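Local coordinates for genome packaging NTPase B204 (Sulfolobus turreted icosahedral virus 2, PDB 4KFU), which probably hydrolyses ATP through a P-loop ATPase domain of the FtsK-HerA superfamily to drive packaging of viral DNA into the capsid, at residues Y24-L29 against I34-D39; D40-L43 against S48-S51; A87-S92 against I119-H124; K170-E175 against L189-N194. All blocks are in the same frame, centred on the assembly; numbering follows the deposited sequence.

Contact 1 (Y24-L29 against I34-D39). With ZN (zinc ion), chain L.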
loop_
_atom_site.group_PDB
_atom_site.type_symbol
_atom_site.label_atom_id
_atom_site.label_comp_id
_atom_site.label_asym_id
_atom_site.label_seq_id
_atom_site.Cartn_x
_atom_site.Cartn_y
_atom_site.Cartn_z
ATOM N N TYR A 24 -11.988 -3.156 -3.969
ATOM C CA TYR A 24 -12.520 -2.138 -3.082
ATOM C C TYR A 24 -11.848 -0.786 -3.289
ATOM O O TYR A 24 -12.501 0.179 -3.690
ATOM C CB TYR A 24 -12.442 -2.531 -1.608
ATOM C CG TYR A 24 -12.884 -1.375 -0.750
ATOM C CD1 TYR A 24 -14.221 -1.007 -0.695
ATOM C CD2 TYR A 24 -11.966 -0.620 -0.040
ATOM C CE1 TYR A 24 -14.636 0.064 0.068
ATOM C CE2 TYR A 24 -12.372 0.458 0.724
ATOM C CZ TYR A 24 -13.708 0.792 0.775
ATOM O OH TYR A 24 -14.119 1.859 1.536
ATOM N N PHE A 25 -10.550 -0.712 -2.997
ATOM C CA PHE A 25 -9.834 0.562 -3.093
ATOM C C PHE A 25 -9.867 1.204 -4.486
ATOM O O PHE A 25 -10.293 2.344 -4.620
ATOM C CB PHE A 25 -8.400 0.426 -2.574
ATOM C CG PHE A 25 -8.319 0.238 -1.073
ATOM C CD1 PHE A 25 -8.574 1.302 -0.216
ATOM C CD2 PHE A 25 -8.000 -1.003 -0.523
ATOM C CE1 PHE A 25 -8.514 1.142 1.180
ATOM C CE2 PHE A 25 -7.922 -1.174 0.872
ATOM C CZ PHE A 25 -8.183 -0.104 1.721
ATOM N N ILE A 26 -9.421 0.479 -5.508
ATOM C CA ILE A 26 -9.436 1.004 -6.879
ATOM C C ILE A 26 -10.814 1.481 -7.374
ATOM O O ILE A 26 -10.918 2.599 -7.878
ATOM C CB ILE A 26 -8.768 0.042 -7.889
ATOM C CG1 ILE A 26 -7.249 0.081 -7.711
ATOM C CG2 ILE A 26 -9.166 0.403 -9.329
ATOM C CD1 ILE A 26 -6.523 -1.034 -8.414
ATOM N N PRO A 27 -11.876 0.657 -7.214
ATOM C CA PRO A 27 -13.208 1.148 -7.593
ATOM C C PRO A 27 -13.623 2.421 -6.855
ATOM O O PRO A 27 -14.182 3.321 -7.490
ATOM C CB PRO A 27 -14.129 -0.007 -7.191
ATOM C CG PRO A 27 -13.268 -1.214 -7.309
ATOM C CD PRO A 27 -11.915 -0.773 -6.845
ATOM N N VAL A 28 -13.358 2.499 -5.552
ATOM C CA VAL A 28 -13.775 3.666 -4.766
ATOM C C VAL A 28 -13.024 4.927 -5.188
ATOM O O VAL A 28 -13.598 6.022 -5.257
ATOM C CB VAL A 28 -13.596 3.437 -3.252
ATOM C CG1 VAL A 28 -13.813 4.728 -2.483
ATOM C CG2 VAL A 28 -14.568 2.373 -2.765
ATOM N N LEU A 29 -11.737 4.766 -5.476
ATOM C CA LEU A 29 -10.939 5.878 -5.961
ATOM C C LEU A 29 -11.518 6.378 -7.268
ATOM O O LEU A 29 -11.858 7.557 -7.384
ATOM C CB LEU A 29 -9.481 5.462 -6.141
ATOM C CG LEU A 29 -8.800 5.177 -4.807
ATOM C CD1 LEU A 29 -7.362 4.704 -5.009
ATOM C CD2 LEU A 29 -8.861 6.418 -3.937
ATOM N N ILE A 34 -10.508 9.991 -8.321
ATOM C CA ILE A 34 -9.168 10.117 -7.744
ATOM C C ILE A 34 -8.171 9.269 -8.542
ATOM O O ILE A 34 -8.371 8.064 -8.722
ATOM C CB ILE A 34 -9.164 9.703 -6.257
ATOM C CG1 ILE A 34 -9.973 10.708 -5.432
ATOM C CG2 ILE A 34 -7.737 9.609 -5.727
ATOM C CD1 ILE A 34 -10.470 10.161 -4.105
ATOM N N SER A 35 -7.099 9.903 -9.008
ATOM C CA SER A 35 -6.114 9.224 -9.840
ATOM C C SER A 35 -5.236 8.279 -9.021
ATOM O O SER A 35 -5.107 8.422 -7.805
ATOM C CB SER A 35 -5.225 10.246 -10.554
ATOM O OG SER A 35 -4.411 10.941 -9.627
ATOM N N TYR A 36 -4.637 7.301 -9.692
ATOM C CA TYR A 36 -3.683 6.435 -9.017
ATOM C C TYR A 36 -2.527 5.994 -9.905
ATOM O O TYR A 36 -2.639 5.938 -11.142
ATOM C CB TYR A 36 -4.374 5.228 -8.358
ATOM C CG TYR A 36 -5.170 4.348 -9.303
ATOM C CD1 TYR A 36 -4.533 3.500 -10.205
ATOM C CD2 TYR A 36 -6.559 4.338 -9.268
ATOM C CE1 TYR A 36 -5.255 2.689 -11.061
ATOM C CE2 TYR A 36 -7.287 3.530 -10.121
ATOM C CZ TYR A 36 -6.627 2.710 -11.014
ATOM O OH TYR A 36 -7.343 1.892 -11.861
ATOM N N ILE A 37 -1.412 5.700 -9.244
ATOM C CA ILE A 37 -0.219 5.154 -9.866
ATOM C C ILE A 37 0.079 3.829 -9.171
ATOM O O ILE A 37 0.207 3.788 -7.931
ATOM C CB ILE A 37 0.990 6.097 -9.663
ATOM C CG1 ILE A 37 0.665 7.508 -10.160
ATOM C CG2 ILE A 37 2.232 5.544 -10.349
ATOM C CD1 ILE A 37 1.689 8.551 -9.753
ATOM N N ILE A 38 0.183 2.744 -9.940
ATOM C CA ILE A 38 0.507 1.449 -9.338
ATOM C C ILE A 38 1.935 0.991 -9.630
ATOM O O ILE A 38 2.313 0.786 -10.799
ATOM C CB ILE A 38 -0.462 0.339 -9.811
ATOM C CG1 ILE A 38 -1.920 0.764 -9.593
ATOM C CG2 ILE A 38 -0.155 -0.967 -9.099
ATOM C CD1 ILE A 38 -2.941 -0.235 -10.153
ATOM N N ASP A 39 2.716 0.818 -8.564
ATOM C CA ASP A 39 4.068 0.260 -8.634
ATOM C C ASP A 39 3.935 -1.256 -8.525
ATOM O O ASP A 39 3.713 -1.796 -7.433
ATOM C CB ASP A 39 4.917 0.849 -7.494
ATOM C CG ASP A 39 6.324 0.255 -7.403
ATOM O OD1 ASP A 39 6.822 -0.335 -8.378
ATOM O OD2 ASP A 39 6.956 0.376 -6.325
HETATM ZN ZN ZN L . 8.711 -0.853 -7.051
#
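In Tyr-36 the ring carbon CG sits between the backbone N and the carbonyl carbon (chi1 58°), a rotamer that carries the phenol up to Ile-26; on the helix, Ile-26 holds CG2 opposite its own backbone N and sends CG1 and CD1 along a second path. The two branches have different tasks. Ile-26 CG2 lies 3.5 Å from Tyr-36 OH and also touches CE2, while CG1 stands over one face of the same ring, offset toward its rim; the two side chains are nearly perpendicular. Ile-26 CD1 instead meets Ile-38 CD1 tip to tip at 4.1 Å. Further along, Leu-29 divides in a similar way: CD2 packs on Ile-34 CG2 at 3.8 Å, and CD1 approaches Tyr-36 CD2 obliquely at 4.3 Å. Ile-34 N, where the chain returns after the helix, donates to Leu-29 O (2.9 Å, N-H...O angle 165°), with the donor above the carbonyl plane. The phenol oxygen is satisfied by the carbonyl of Phe-53, and Asp-39 binds zinc with both carboxylate oxygens. The axes of helix segment 24-29 and strand segment 35-39 run at 146° and approach to 9.3 Å, as in the helix-to-strand return of a P-loop core. The strand lies between strands 68-72 and 98-102; Ile-26 and Leu-29 also touch 98-102, whereas Ser-35 and Ile-37 pack on helix 78-95.

Contact 2 (D40-L43 against S48-S51). With ZN (zinc ion), chain L.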
loop_
_atom_site.group_PDB
_atom_site.type_symbol
_atom_site.label_atom_id
_atom_site.label_comp_id
_atom_site.label_asym_id
_atom_site.label_seq_id
_atom_site.Cartn_x
_atom_site.Cartn_y
_atom_site.Cartn_z
ATOM N N ASP A 40 4.055 -1.934 -9.668
ATOM C CA ASP A 40 3.742 -3.370 -9.813
ATOM C C ASP A 40 5.025 -4.199 -9.959
ATOM O O ASP A 40 5.871 -3.909 -10.816
ATOM C CB ASP A 40 2.859 -3.548 -11.059
ATOM C CG ASP A 40 2.180 -4.925 -11.144
ATOM O OD1 ASP A 40 2.621 -5.894 -10.485
ATOM O OD2 ASP A 40 1.197 -5.035 -11.906
ATOM N N HIS A 41 5.174 -5.235 -9.141
ATOM C CA HIS A 41 6.393 -6.039 -9.165
ATOM C C HIS A 41 6.189 -7.455 -9.699
ATOM O O HIS A 41 7.151 -8.214 -9.848
ATOM C CB HIS A 41 7.012 -6.084 -7.763
ATOM C CG HIS A 41 7.235 -4.722 -7.174
ATOM N ND1 HIS A 41 6.334 -4.128 -6.315
ATOM C CD2 HIS A 41 8.228 -3.826 -7.361
ATOM C CE1 HIS A 41 6.783 -2.930 -5.973
ATOM N NE2 HIS A 41 7.929 -2.719 -6.604
ATOM N N ASN A 42 4.941 -7.795 -10.003
ATOM C CA ASN A 42 4.579 -9.166 -10.365
ATOM C C ASN A 42 4.253 -9.352 -11.842
ATOM O O ASN A 42 3.209 -8.883 -12.316
ATOM C CB ASN A 42 3.377 -9.629 -9.542
ATOM C CG ASN A 42 3.749 -10.015 -8.134
ATOM O OD1 ASN A 42 4.903 -9.878 -7.722
ATOM N ND2 ASN A 42 2.766 -10.500 -7.375
ATOM N N LEU A 43 5.132 -10.054 -12.553
ATOM C CA LEU A 43 4.893 -10.389 -13.958
ATOM C C LEU A 43 3.909 -11.545 -14.113
ATOM O O LEU A 43 3.893 -12.480 -13.309
ATOM C CB LEU A 43 6.201 -10.742 -14.667
ATOM C CG LEU A 43 7.038 -9.572 -15.174
ATOM C CD1 LEU A 43 8.234 -10.078 -15.990
ATOM C CD2 LEU A 43 6.171 -8.617 -15.992
ATOM N N SER A 48 1.677 -7.547 -16.483
ATOM C CA SER A 48 1.872 -7.670 -15.044
ATOM C C SER A 48 0.529 -7.746 -14.331
ATOM O O SER A 48 -0.523 -7.531 -14.945
ATOM C CB SER A 48 2.708 -6.507 -14.512
ATOM O OG SER A 48 2.037 -5.275 -14.700
ATOM N N GLU A 49 0.564 -8.042 -13.034
ATOM C CA GLU A 49 -0.664 -8.335 -12.295
ATOM C C GLU A 49 -1.733 -7.260 -12.464
ATOM O O GLU A 49 -2.917 -7.564 -12.632
ATOM C CB GLU A 49 -0.376 -8.550 -10.808
ATOM C CG GLU A 49 -1.657 -8.629 -9.974
ATOM C CD GLU A 49 -1.423 -9.130 -8.561
ATOM O OE1 GLU A 49 -0.265 -9.056 -8.075
ATOM O OE2 GLU A 49 -2.404 -9.593 -7.933
ATOM N N TYR A 50 -1.316 -6.000 -12.464
ATOM C CA TYR A 50 -2.289 -4.909 -12.517
ATOM C C TYR A 50 -2.455 -4.271 -13.908
ATOM O O TYR A 50 -3.061 -3.201 -14.020
ATOM C CB TYR A 50 -1.912 -3.829 -11.493
ATOM C CG TYR A 50 -2.177 -4.230 -10.052
ATOM C CD1 TYR A 50 -3.393 -3.936 -9.436
ATOM C CD2 TYR A 50 -1.210 -4.892 -9.308
ATOM C CE1 TYR A 50 -3.640 -4.299 -8.096
ATOM C CE2 TYR A 50 -1.447 -5.258 -7.974
ATOM C CZ TYR A 50 -2.660 -4.955 -7.380
ATOM O OH TYR A 50 -2.888 -5.325 -6.062
ATOM N N SER A 51 -1.947 -4.929 -14.954
ATOM C CA SER A 51 -2.014 -4.390 -16.326
ATOM C C SER A 51 -3.396 -3.890 -16.753
ATOM O O SER A 51 -3.514 -2.898 -17.460
ATOM C CB SER A 51 -1.501 -5.416 -17.347
ATOM O OG SER A 51 -0.090 -5.482 -17.324
HETATM ZN ZN ZN L . 8.711 -0.853 -7.051
#
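One carboxylate, that of Asp-40, bridges two backbones by dividing its oxygens between them. Asp-40 OD2 reaches across to the Ser-48 to Ser-51 turn, where Tyr-50 N donates to it at 2.7 Å, nearly along the C-O axis and with an N-H...O angle of 159°. Ser-48 OG lies 2.9 Å from Asp-40 OD2. Asp-40 OD1 turns back on its own segment and accepts from Asn-42 N at 3.0 Å, on the anti side and 30° out of the carboxylate plane, which makes an Asx turn. With both oxygens engaged, rotation of the buried carboxylate is restricted, and OD2 also sits at the edge of the Tyr-50 ring. A second tie joins the backbones: Glu-49 N donates to Asn-42 O at 2.9 Å. Beyond it the Asn-42 amide and the Glu-49 carboxylate lie side by side, their planes only 3° apart, with a weak bond from Asn-42 ND2 to Glu-49 OE1 at 3.4 Å. Outside, Lys-22 forms a salt bridge with Glu-49 and a cation-pi contact with Tyr-50, whose hydroxyl is bonded to Asp-103. His-41 faces away and binds zinc (NE2 2.1 Å) with Asp-39, Asp-73 and His-108. The side chains of Asn-42 and Glu-49 come to about 4 Å from the bound AMPPCP and magnesium ion respectively. The loop thus combines an Asx turn with a type I beta turn between zinc site and P-loop.

Contact 3 (A87-S92 against I119-H124)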
loop_
_atom_site.group_PDB
_atom_site.type_symbol
_atom_site.label_atom_id
_atom_site.label_comp_id
_atom_site.label_asym_id
_atom_site.label_seq_id
_atom_site.Cartn_x
_atom_site.Cartn_y
_atom_site.Cartn_z
ATOM N N ALA A 87 8.345 11.567 -9.962
ATOM C CA ALA A 87 7.357 11.553 -11.048
ATOM C C ALA A 87 5.937 11.567 -10.483
ATOM O O ALA A 87 5.029 12.165 -11.064
ATOM C CB ALA A 87 7.567 10.339 -11.965
ATOM N N SER A 88 5.735 10.896 -9.348
ATOM C CA SER A 88 4.409 10.875 -8.723
ATOM C C SER A 88 3.992 12.249 -8.214
ATOM O O SER A 88 2.829 12.620 -8.309
ATOM C CB SER A 88 4.365 9.855 -7.567
ATOM O OG SER A 88 4.572 8.532 -8.040
ATOM N N LYS A 89 4.938 12.977 -7.632
ATOM C CA LYS A 89 4.680 14.341 -7.164
ATOM C C LYS A 89 4.259 15.266 -8.320
ATOM O O LYS A 89 3.328 16.065 -8.190
ATOM C CB LYS A 89 5.902 14.893 -6.426
ATOM C CG LYS A 89 6.091 14.304 -5.025
ATOM C CD LYS A 89 7.057 15.127 -4.167
ATOM C CE LYS A 89 8.495 14.957 -4.599
ATOM N NZ LYS A 89 9.413 15.644 -3.641
ATOM N N LEU A 90 4.934 15.142 -9.458
ATOM C CA LEU A 90 4.551 15.934 -10.630
ATOM C C LEU A 90 3.197 15.479 -11.180
ATOM O O LEU A 90 2.367 16.306 -11.563
ATOM C CB LEU A 90 5.648 15.911 -11.699
ATOM C CG LEU A 90 6.943 16.621 -11.264
ATOM C CD1 LEU A 90 8.084 16.398 -12.261
ATOM C CD2 LEU A 90 6.713 18.116 -11.051
ATOM N N HIS A 91 2.971 14.166 -11.196
ATOM C CA HIS A 91 1.652 13.638 -11.529
ATOM C C HIS A 91 0.575 14.283 -10.657
ATOM O O HIS A 91 -0.504 14.618 -11.140
ATOM C CB HIS A 91 1.625 12.122 -11.331
ATOM C CG HIS A 91 0.269 11.513 -11.502
ATOM N ND1 HIS A 91 -0.039 10.684 -12.561
ATOM C CD2 HIS A 91 -0.854 11.595 -10.749
ATOM C CE1 HIS A 91 -1.297 10.287 -12.454
ATOM N NE2 HIS A 91 -1.814 10.833 -11.370
ATOM N N SER A 92 0.871 14.450 -9.369
ATOM C CA SER A 92 -0.088 15.014 -8.420
ATOM C C SER A 92 -0.348 16.499 -8.680
ATOM O O SER A 92 -1.462 16.998 -8.460
ATOM C CB SER A 92 0.400 14.803 -6.977
ATOM O OG SER A 92 -0.433 15.488 -6.059
ATOM N N ILE A 119 11.715 7.864 0.678
ATOM C CA ILE A 119 11.007 7.096 1.702
ATOM C C ILE A 119 10.620 7.997 2.870
ATOM O O ILE A 119 9.482 7.967 3.336
ATOM C CB ILE A 119 11.856 5.919 2.241
ATOM C CG1 ILE A 119 12.218 4.949 1.108
ATOM C CG2 ILE A 119 11.118 5.181 3.359
ATOM C CD1 ILE A 119 11.023 4.348 0.416
ATOM N N ASP A 120 11.565 8.804 3.337
ATOM C CA ASP A 120 11.269 9.710 4.432
ATOM C C ASP A 120 10.143 10.667 4.072
ATOM O O ASP A 120 9.227 10.903 4.871
ATOM C CB ASP A 120 12.502 10.499 4.854
ATOM C CG ASP A 120 12.284 11.230 6.158
ATOM O OD1 ASP A 120 12.280 10.549 7.206
ATOM O OD2 ASP A 120 12.078 12.462 6.139
ATOM N N GLU A 121 10.196 11.217 2.865
ATOM C CA GLU A 121 9.130 12.112 2.431
ATOM C C GLU A 121 7.780 11.401 2.326
ATOM O O GLU A 121 6.741 11.953 2.703
ATOM C CB GLU A 121 9.491 12.745 1.077
ATOM C CG GLU A 121 8.860 14.102 0.874
ATOM C CD GLU A 121 9.002 14.629 -0.547
ATOM O OE1 GLU A 121 9.999 14.295 -1.220
ATOM O OE2 GLU A 121 8.105 15.382 -0.983
ATOM N N ALA A 122 7.801 10.180 1.793
ATOM C CA ALA A 122 6.584 9.417 1.595
ATOM C C ALA A 122 5.870 9.199 2.929
ATOM O O ALA A 122 4.639 9.260 3.006
ATOM C CB ALA A 122 6.910 8.089 0.954
ATOM N N LEU A 123 6.646 8.934 3.977
ATOM C CA LEU A 123 6.063 8.560 5.277
ATOM C C LEU A 123 5.798 9.761 6.187
ATOM O O LEU A 123 5.066 9.639 7.165
ATOM C CB LEU A 123 6.969 7.552 6.001
ATOM C CG LEU A 123 7.135 6.152 5.410
ATOM C CD1 LEU A 123 7.989 5.299 6.346
ATOM C CD2 LEU A 123 5.783 5.457 5.155
ATOM N N HIS A 124 6.395 10.914 5.889
ATOM C CA HIS A 124 6.208 12.080 6.758
ATOM C C HIS A 124 5.612 13.318 6.079
ATOM O O HIS A 124 5.081 14.202 6.749
ATOM C CB HIS A 124 7.531 12.470 7.442
ATOM C CG HIS A 124 8.115 11.392 8.296
ATOM N ND1 HIS A 124 9.115 10.559 7.860
ATOM C CD2 HIS A 124 7.832 11.016 9.571
ATOM C CE1 HIS A 124 9.431 9.709 8.825
ATOM N NE2 HIS A 124 8.665 9.966 9.869
#
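Lys-89 NZ and Glu-121 OE1 form a salt bridge at 2.8 Å, and this pair of side chains is the whole of the contact. Its tight part is the junction of the charged groups. The ammonium uses the syn lone pair of OE1, on the side of the other oxygen, and Lys-89 NZ makes a further, weak bond to Glu-121 OE2 at 3.0 Å. Both carboxylate oxygens are thus drawn to one nitrogen. Each side chain reaches out from its own helix to meet the other: Glu-121 is extended beyond CG, whereas Lys-89 bends at chi3 (-73°), a turn that brings its aliphatic part close as well, with Lys-89 CD 3.4 Å from Glu-121 OE2. OE1 also accepts from the indole nitrogen of Trp-85, one turn earlier on the lysine's helix, so a second donor would help to fix the carboxylate's rotation. The loose part is the interval between the helices themselves. The closest CA atoms, those of Lys-89 and Ala-122, are 10.2 Å apart, and only 81 Å² is buried in total, on a surface where both bridging residues remain partly exposed to solvent. The salt bridge therefore spans the two helices without close interhelical packing between these segments. Helix 78-95 rests through Ser-88, Lys-89 and Ser-92 on Leu-131 of strand 131-137 and through Ala-87 and Leu-90 on helix 60-65, while Leu-123 of helix 117-124 packs on helix 145-150.

Contact 4 (K170-E175 against L189-N194)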
loop_
_atom_site.group_PDB
_atom_site.type_symbol
_atom_site.label_atom_id
_atom_site.label_comp_id
_atom_site.label_asym_id
_atom_site.label_seq_id
_atom_site.Cartn_x
_atom_site.Cartn_y
_atom_site.Cartn_z
ATOM N N LYS A 170 3.541 -4.518 19.490
ATOM C CA LYS A 170 4.543 -3.492 19.783
ATOM C C LYS A 170 4.397 -2.219 18.941
ATOM O O LYS A 170 4.678 -1.110 19.431
ATOM C CB LYS A 170 5.950 -4.104 19.632
ATOM C CG LYS A 170 7.135 -3.163 19.924
ATOM C CD LYS A 170 8.439 -3.967 19.958
ATOM C CE LYS A 170 9.692 -3.076 20.031
ATOM N NZ LYS A 170 9.797 -2.342 21.327
ATOM N N TYR A 171 3.953 -2.359 17.693
ATOM C CA TYR A 171 4.014 -1.222 16.762
ATOM C C TYR A 171 2.659 -0.769 16.266
ATOM O O TYR A 171 2.556 0.254 15.587
ATOM C CB TYR A 171 4.867 -1.557 15.533
ATOM C CG TYR A 171 6.290 -1.898 15.839
ATOM C CD1 TYR A 171 7.140 -0.969 16.430
ATOM C CD2 TYR A 171 6.796 -3.149 15.524
ATOM C CE1 TYR A 171 8.466 -1.290 16.706
ATOM C CE2 TYR A 171 8.113 -3.475 15.787
ATOM C CZ TYR A 171 8.940 -2.539 16.371
ATOM O OH TYR A 171 10.231 -2.887 16.634
ATOM N N ILE A 172 1.630 -1.549 16.556
ATOM C CA ILE A 172 0.299 -1.257 16.049
ATOM C C ILE A 172 -0.686 -1.197 17.221
ATOM O O ILE A 172 -1.073 -0.111 17.651
ATOM C CB ILE A 172 -0.170 -2.313 15.021
ATOM C CG1 ILE A 172 0.790 -2.366 13.823
ATOM C CG2 ILE A 172 -1.588 -2.004 14.544
ATOM C CD1 ILE A 172 0.428 -3.472 12.823
ATOM N N SER A 173 -1.088 -2.361 17.737
ATOM C CA SER A 173 -2.019 -2.411 18.860
ATOM C C SER A 173 -2.119 -3.817 19.452
ATOM O O SER A 173 -2.282 -4.801 18.726
ATOM C CB SER A 173 -3.403 -1.941 18.413
ATOM O OG SER A 173 -4.374 -2.248 19.401
ATOM N N ALA A 174 -2.035 -3.919 20.775
ATOM C CA ALA A 174 -2.164 -5.215 21.441
ATOM C C ALA A 174 -3.573 -5.801 21.304
ATOM O O ALA A 174 -3.753 -7.028 21.303
ATOM C CB ALA A 174 -1.759 -5.098 22.918
ATOM N N GLU A 175 -4.571 -4.927 21.188
ATOM C CA GLU A 175 -5.944 -5.361 20.915
ATOM C C GLU A 175 -6.056 -5.971 19.504
ATOM O O GLU A 175 -6.778 -6.941 19.293
ATOM C CB GLU A 175 -6.909 -4.177 21.060
ATOM C CG GLU A 175 -8.404 -4.535 20.943
ATOM C CD GLU A 175 -9.319 -3.298 20.902
ATOM O OE1 GLU A 175 -8.856 -2.184 21.247
ATOM O OE2 GLU A 175 -10.504 -3.438 20.522
ATOM N N LEU A 189 -9.258 -7.148 9.708
ATOM C CA LEU A 189 -9.317 -6.162 10.776
ATOM C C LEU A 189 -8.810 -4.808 10.264
ATOM O O LEU A 189 -7.790 -4.727 9.585
ATOM C CB LEU A 189 -8.457 -6.656 11.950
ATOM C CG LEU A 189 -8.315 -5.873 13.241
ATOM C CD1 LEU A 189 -8.032 -6.857 14.356
ATOM C CD2 LEU A 189 -7.192 -4.855 13.167
ATOM N N ILE A 190 -9.531 -3.749 10.594
ATOM C CA ILE A 190 -9.129 -2.406 10.214
ATOM C C ILE A 190 -8.806 -1.618 11.472
ATOM O O ILE A 190 -9.697 -1.350 12.276
ATOM C CB ILE A 190 -10.266 -1.678 9.485
ATOM C CG1 ILE A 190 -10.702 -2.469 8.251
ATOM C CG2 ILE A 190 -9.843 -0.260 9.120
ATOM C CD1 ILE A 190 -12.029 -1.999 7.674
ATOM N N TYR A 191 -7.533 -1.267 11.639
ATOM C CA TYR A 191 -7.091 -0.427 12.744
ATOM C C TYR A 191 -6.882 0.999 12.274
ATOM O O TYR A 191 -6.089 1.256 11.358
ATOM C CB TYR A 191 -5.782 -0.953 13.340
ATOM C CG TYR A 191 -5.285 -0.161 14.529
ATOM C CD1 TYR A 191 -5.968 -0.182 15.743
ATOM C CD2 TYR A 191 -4.129 0.594 14.445
ATOM C CE1 TYR A 191 -5.505 0.547 16.843
ATOM C CE2 TYR A 191 -3.660 1.322 15.529
ATOM C CZ TYR A 191 -4.352 1.293 16.726
ATOM O OH TYR A 191 -3.882 2.017 17.802
ATOM N N ASP A 192 -7.599 1.920 12.909
ATOM C CA ASP A 192 -7.412 3.341 12.679
ATOM C C ASP A 192 -6.319 3.809 13.620
ATOM O O ASP A 192 -6.489 3.813 14.838
ATOM C CB ASP A 192 -8.720 4.094 12.924
ATOM C CG ASP A 192 -8.653 5.545 12.484
ATOM O OD1 ASP A 192 -7.646 6.233 12.782
ATOM O OD2 ASP A 192 -9.620 5.994 11.836
ATOM N N VAL A 193 -5.181 4.180 13.051
ATOM C CA VAL A 193 -4.023 4.549 13.844
ATOM C C VAL A 193 -4.288 5.826 14.640
ATOM O O VAL A 193 -3.785 6.002 15.747
ATOM C CB VAL A 193 -2.795 4.751 12.937
ATOM C CG1 VAL A 193 -1.573 5.192 13.740
ATOM C CG2 VAL A 193 -2.492 3.472 12.166
ATOM N N ASN A 194 -5.087 6.720 14.070
ATOM C CA ASN A 194 -5.271 8.039 14.666
ATOM C C ASN A 194 -6.259 7.999 15.830
ATOM O O ASN A 194 -6.022 8.596 16.882
ATOM C CB ASN A 194 -5.693 9.049 13.597
ATOM C CG ASN A 194 -4.588 9.313 12.575
ATOM O OD1 ASN A 194 -3.442 9.581 12.944
ATOM N ND2 ASN A 194 -4.925 9.220 11.289
#
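Ile-172 is the first residue to leave helical geometry after the helix ending at Tyr-171, and the link to the next helix passes over strand 189-192, with the CA atoms of Ile-172 and Val-193 7.6 Å apart. Tyr-191 carries the strand's side of the contact. Its CG lies opposite the backbone N (chi1 -178°), which extends the ring outward beneath the link. Ser-173 CB stands over one ring face in a CH-pi contact, 4.0 Å from the centroid of the Tyr-191 ring and 27° off the ring normal; its closest ring atom is Tyr-191 CE1, at 3.6 Å from CB. Ile-172 meets the other half of the ring obliquely, CG2 lying 3.6 Å from Tyr-191 CD2, as the two side chains run antiparallel alongside each other. Ser-173 is also the N-cap of helix 174-179: OG accepts weakly from Glu-175 N at 3.2 Å, so one residue both starts the helix and presents its methylene carbon to the tyrosine. This places a break between two helices directly on strand 188-192, which runs antiparallel to its neighbours 153-156 and 197-201, one strand in from the edge strand 197-201. The whole contact buries a modest 154 Å². Ile-172 extends to Ile-154 and Met-156 of strand 153-156 and to Tyr-148 of helix 145-150, while Tyr-191 touches Ile-198 of strand 197-201. Where the strand ends, Asp-192 OD1 accepts from Asn-194 N at 2.9 Å, in an Asx turn that leads the chain toward 197-201.

Overall arrangement
Contact 1 is the buried one, largely apolar, and sits on an inner strand of the sheet; contact 3 is a surface salt bridge, and contacts 2 and 4 are partly buried. Contact 2 takes up the loop that leaves the strand of contact 1, and both supply zinc ligands, yet contact 2 is built from polar loop bonds; Ile-38 CD1 joins them by packing 3.8 Å from Tyr-50 CD1. Contacts 1 and 3 meet through helix 78-95, with Ser-35 OG 3.1 Å from His-91 NE2, a probable hydrogen bond. Contact 4 shares the sheet with contact 1 but lies in its antiparallel part, its centre about 29 Å from that of contact 2, and relies on aromatic packing.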